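Local coordinates for protein glutamate--cysteine ligase GshA (Methylobacillus flagellatus KT, PDB 3K1T) that probably acts as a ligase, joining glutamate to cysteine to form gamma-glutamylcysteine, at residues D216-E221 and A409-L414. Numbering follows the deposited sequence. Where two conformers were deposited one is given.
Sequences DRVVEE and ARLALL
V218 divides its two methyls between L411 and L414, one turned to each, a small illustration of how one branched side chain can join two helices that share no polar contact at this point. Its CG1 stands anti to the backbone N (chi1 165°) and reaches the first leucine. There CG1 of V218 ends 3.7 Å from CD2 of L411, and it also lies beside the CB and the backbone O of that residue. The other branch serves the second leucine, with CG2 of V218 at 3.9 Å from CG of L414 and 4.1 Å from CD2 of L414. L414 has its CG anti to the backbone N (chi1 177°), which carries the branch point and CD2 up against the valine. The valine's bonds run obliquely to those of both leucines, and all three residues are buried. With the two methyls gone, an alanine in place of V218 is likely to open a gap in front of both leucines. Further along helix 398-421, V218 also meets A415 and I418, while W32 of helix 26-40 packs on both leucines. At its closest the backbone pairing is V218 with L411, whose CA atoms are 6.7 Å apart. Such close apolar packing is typical of a helix-helix interface in a hydrophobic core: A409, A412 and L413 pack on strands 45-52 and 340-349, so helix 398-421 lies between that sheet and helix 210-226.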
loop_
_atom_site.group_PDB
_atom_site.type_symbol
_atom_site.label_atom_id
_atom_site.label_comp_id
_atom_site.label_asym_id
_atom_site.label_seq_id
_atom_site.Cartn_x
_atom_site.Cartn_y
_atom_site.Cartn_z
ATOM N N ASP A 216 -16.969 -2.914 22.457
ATOM C CA ASP A 216 -17.504 -1.882 23.334
ATOM C C ASP A 216 -16.443 -0.884 23.785
ATOM O O ASP A 216 -16.662 0.324 23.732
ATOM C CB ASP A 216 -18.125 -2.468 24.619
ATOM C CG ASP A 216 -19.476 -3.113 24.426
ATOM O OD1 ASP A 216 -20.069 -3.078 23.331
ATOM O OD2 ASP A 216 -19.994 -3.637 25.468
ATOM N N ARG A 217 -15.301 -1.378 24.250
ATOM C CA ARG A 217 -14.217 -0.519 24.723
ATOM C C ARG A 217 -13.684 0.382 23.603
ATOM O O ARG A 217 -13.423 1.537 23.822
ATOM C CB ARG A 217 -13.055 -1.360 25.267
ATOM C CG ARG A 217 -13.371 -2.023 26.607
ATOM C CD ARG A 217 -12.488 -3.260 26.818
ATOM N NE ARG A 217 -11.053 -2.945 26.899
ATOM C CZ ARG A 217 -10.080 -3.832 26.663
ATOM N NH1 ARG A 217 -10.386 -5.076 26.291
ATOM N NH2 ARG A 217 -8.800 -3.468 26.766
ATOM N N VAL A 218 -13.504 -0.169 22.404
ATOM C CA VAL A 218 -13.058 0.650 21.253
ATOM C C VAL A 218 -14.081 1.764 20.932
ATOM O O VAL A 218 -13.719 2.942 20.771
ATOM C CB VAL A 218 -12.795 -0.218 19.997
ATOM C CG1 VAL A 218 -12.691 0.661 18.703
ATOM C CG2 VAL A 218 -11.504 -1.085 20.192
ATOM N N VAL A 219 -15.354 1.411 20.860
ATOM C CA VAL A 219 -16.408 2.381 20.548
ATOM C C VAL A 219 -16.549 3.441 21.655
ATOM O O VAL A 219 -16.807 4.605 21.359
ATOM C CB VAL A 219 -17.756 1.686 20.271
ATOM C CG1 VAL A 219 -18.919 2.709 20.161
ATOM C CG2 VAL A 219 -17.652 0.823 18.959
ATOM N N GLU A 220 -16.350 3.050 22.911
ATOM C CA GLU A 220 -16.387 3.980 24.044
ATOM C C GLU A 220 -15.331 5.050 23.923
ATOM O O GLU A 220 -15.535 6.147 24.405
ATOM C CB GLU A 220 -16.162 3.272 25.383
ATOM C CG GLU A 220 -17.367 2.546 25.916
ATOM C CD GLU A 220 -16.991 1.527 27.037
ATOM O OE1 GLU A 220 -15.905 1.681 27.701
ATOM O OE2 GLU A 220 -17.798 0.581 27.225
ATOM N N GLU A 221 -14.216 4.748 23.266
ATOM C CA GLU A 221 -13.232 5.778 23.004
ATOM C C GLU A 221 -13.491 6.548 21.708
ATOM O O GLU A 221 -13.321 7.776 21.652
ATOM C CB GLU A 221 -11.841 5.188 23.001
ATOM C CG GLU A 221 -10.816 6.284 22.837
ATOM C CD GLU A 221 -9.393 5.811 23.018
ATOM O OE1 GLU A 221 -9.216 4.629 23.417
ATOM O OE2 GLU A 221 -8.480 6.638 22.716
ATOM N N ALA A 409 -15.004 -1.008 9.855
ATOM C CA ALA A 409 -14.209 -2.256 9.732
ATOM C C ALA A 409 -12.891 -2.204 10.471
ATOM O O ALA A 409 -12.511 -3.177 11.139
ATOM C CB ALA A 409 -13.968 -2.621 8.261
ATOM N N ARG A 410 -12.219 -1.061 10.423
ATOM C CA ARG A 410 -10.993 -0.862 11.185
ATOM C C ARG A 410 -11.215 -0.779 12.723
ATOM O O ARG A 410 -10.355 -1.193 13.486
ATOM C CB ARG A 410 -10.202 0.329 10.654
ATOM C CG ARG A 410 -9.501 0.022 9.288
ATOM C CD ARG A 410 -8.724 1.227 8.823
ATOM N NE ARG A 410 -9.618 2.312 8.409
ATOM C CZ ARG A 410 -9.280 3.616 8.404
ATOM N NH1 ARG A 410 -8.048 4.034 8.715
ATOM N NH2 ARG A 410 -10.141 4.512 7.996
ATOM N N LEU A 411 -12.342 -0.254 13.174
ATOM C CA LEU A 411 -12.695 -0.321 14.611
ATOM C C LEU A 411 -12.850 -1.766 15.053
ATOM O O LEU A 411 -12.353 -2.152 16.117
ATOM C CB LEU A 411 -13.976 0.468 14.917
ATOM C CG LEU A 411 -13.953 1.980 14.661
ATOM C CD1 LEU A 411 -15.407 2.555 14.887
ATOM C CD2 LEU A 411 -12.955 2.649 15.599
ATOM N N ALA A 412 -13.541 -2.563 14.242
ATOM C CA ALA A 412 -13.707 -4.004 14.544
ATOM C C ALA A 412 -12.344 -4.738 14.504
ATOM O O ALA A 412 -12.074 -5.612 15.320
ATOM C CB ALA A 412 -14.709 -4.645 13.571
ATOM N N LEU A 413 -11.486 -4.390 13.551
ATOM C CA LEU A 413 -10.116 -4.927 13.514
ATOM C C LEU A 413 -9.319 -4.621 14.767
ATOM O O LEU A 413 -8.655 -5.508 15.344
ATOM C CB LEU A 413 -9.358 -4.394 12.283
ATOM C CG LEU A 413 -7.993 -5.018 12.022
ATOM C CD1 LEU A 413 -8.217 -6.405 11.443
ATOM C CD2 LEU A 413 -7.136 -4.145 11.046
ATOM N N LEU A 414 -9.385 -3.375 15.223
ATOM C CA LEU A 414 -8.689 -2.965 16.433
ATOM C C LEU A 414 -9.198 -3.758 17.655
ATOM O O LEU A 414 -8.400 -4.278 18.475
ATOM C CB LEU A 414 -8.898 -1.446 16.655
ATOM C CG LEU A 414 -8.297 -0.840 17.916
ATOM C CD1 LEU A 414 -6.767 -1.125 17.976
ATOM C CD2 LEU A 414 -8.572 0.675 17.964
#